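Local coordinates for Alr3790 protein (Anabaena sp., PDB 3HIX) that is of unknown function but carries a rhodanese-like domain, a fold shared by sulfurtransferases and related to some phosphatases, at residues A[43-48]-A[75-80]. Numbering follows the deposited sequence.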
# COMPACT_ATOMS: atom_id res chain seq x y z
N ASP A 43 9.11 9.38 -0.02
CA ASP A 43 10.18 9.45 -1.02
C ASP A 43 9.78 8.76 -2.32
O ASP A 43 9.80 9.36 -3.39
CB ASP A 43 11.46 8.80 -0.50
CG ASP A 43 12.14 9.62 0.56
OD1 ASP A 43 11.91 10.85 0.61
OD2 ASP A 43 12.93 9.04 1.33
N ARG A 44 9.43 7.48 -2.21
CA ARG A 44 9.06 6.71 -3.39
C ARG A 44 7.85 7.26 -4.15
O ARG A 44 7.88 7.36 -5.38
CB ARG A 44 8.80 5.26 -3.01
CG ARG A 44 10.02 4.52 -2.52
CD ARG A 44 9.69 3.06 -2.33
NE ARG A 44 10.83 2.28 -1.86
CZ ARG A 44 10.79 0.98 -1.61
NH1 ARG A 44 9.66 0.31 -1.80
NH2 ARG A 44 11.87 0.34 -1.19
N ALA A 45 6.79 7.60 -3.43
CA ALA A 45 5.59 8.14 -4.07
C ALA A 45 5.89 9.48 -4.75
O ALA A 45 5.39 9.75 -5.84
CB ALA A 45 4.48 8.31 -3.04
N SER A 46 6.69 10.31 -4.09
CA SER A 46 7.04 11.61 -4.65
C SER A 46 7.85 11.50 -5.94
O SER A 46 7.76 12.37 -6.80
CB SER A 46 7.84 12.43 -3.63
OG SER A 46 7.09 12.67 -2.46
N SER A 47 8.62 10.43 -6.07
CA SER A 47 9.44 10.26 -7.27
C SER A 47 8.82 9.34 -8.31
O SER A 47 9.27 9.31 -9.45
CB SER A 47 10.82 9.71 -6.89
OG SER A 47 10.75 8.34 -6.53
N SER A 48 7.78 8.60 -7.92
CA SER A 48 7.15 7.66 -8.85
C SER A 48 5.73 8.01 -9.28
O SER A 48 5.28 7.56 -10.33
CB SER A 48 7.11 6.27 -8.22
OG SER A 48 8.39 5.89 -7.73
N ALA A 75 2.12 15.46 2.01
CA ALA A 75 3.17 15.60 1.01
C ALA A 75 2.66 16.26 -0.27
O ALA A 75 3.43 16.52 -1.19
CB ALA A 75 3.77 14.24 0.68
N GLY A 76 1.36 16.52 -0.32
CA GLY A 76 0.81 17.16 -1.50
C GLY A 76 -0.02 16.29 -2.42
O GLY A 76 -0.46 16.76 -3.46
N PHE A 77 -0.24 15.03 -2.07
CA PHE A 77 -1.06 14.17 -2.93
C PHE A 77 -2.53 14.55 -2.71
O PHE A 77 -3.05 14.49 -1.60
CB PHE A 77 -0.80 12.70 -2.63
CG PHE A 77 0.48 12.19 -3.24
CD1 PHE A 77 0.49 11.68 -4.54
CD2 PHE A 77 1.68 12.30 -2.55
CE1 PHE A 77 1.69 11.28 -5.15
CE2 PHE A 77 2.89 11.91 -3.15
CZ PHE A 77 2.89 11.40 -4.45
N GLU A 78 -3.17 14.96 -3.80
CA GLU A 78 -4.56 15.42 -3.78
C GLU A 78 -5.64 14.37 -3.54
O GLU A 78 -6.69 14.69 -2.97
CB GLU A 78 -4.86 16.18 -5.09
CG GLU A 78 -6.31 16.60 -5.28
CD GLU A 78 -6.57 17.31 -6.61
OE1 GLU A 78 -5.79 17.10 -7.57
OE2 GLU A 78 -7.56 18.06 -6.70
N HIS A 79 -5.41 13.12 -3.94
CA HIS A 79 -6.42 12.08 -3.75
C HIS A 79 -5.86 10.78 -3.18
O HIS A 79 -5.41 9.89 -3.91
CB HIS A 79 -7.11 11.81 -5.09
CG HIS A 79 -7.79 13.01 -5.65
ND1 HIS A 79 -7.66 13.40 -6.97
CD2 HIS A 79 -8.59 13.94 -5.07
CE1 HIS A 79 -8.34 14.52 -7.17
NE2 HIS A 79 -8.91 14.86 -6.03
N VAL A 80 -5.92 10.67 -1.86
CA VAL A 80 -5.42 9.49 -1.16
C VAL A 80 -6.53 8.96 -0.29
O VAL A 80 -7.08 9.69 0.54
CB VAL A 80 -4.22 9.85 -0.26
CG1 VAL A 80 -3.60 8.57 0.32
CG2 VAL A 80 -3.19 10.64 -1.06
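Phe-77 meets helix 41-48 with the far end of its ring, and Ala-45 and Ser-46 receive it. The side chain starts at a CB that points toward the helix. With chi1 at -78°, CG stands opposite the carbonyl carbon and on the side of the backbone N, and this turn brings CZ and CE2 up to Ala-45. The contact begins only at the far half of the ring. CE1 comes only to 4.1 Å from Ala-45 O. On the other branch, CE2 lies 3.9 Å from Ala-45 CB and 4.3 Å from Ser-46 OG. CZ goes furthest in. It sits 3.8 Å from Ala-45 CB and 3.3 Å from Ala-45 O, which meets the ring at its edge, near the ring plane. An aromatic edge is slightly positive, so this approach to a carbonyl oxygen is probably favourable. Ser-46 N is also at this edge, in plane.

The loop joins helix 62-74 to strand 80-82, an outermost strand of the parallel sheet in this alpha/beta rhodanese-like domain. Besides helix 41-48, Phe-77 touches Leu-72 of helix 62-74 and Ile-55 of strand 55-58. Gly-76, with positive phi, ends the preceding helix in a Schellman motif just before the phenylalanine.

Ser-46 OG is hydrogen-bonded to Val-42 O, back along its own helix. In the last turn, Arg-44 O accepts from Ser-48 OG at 2.8 Å and from Ser-47 OG at 3.2 Å. The two hydroxyls reach it from opposite faces of the carbonyl plane.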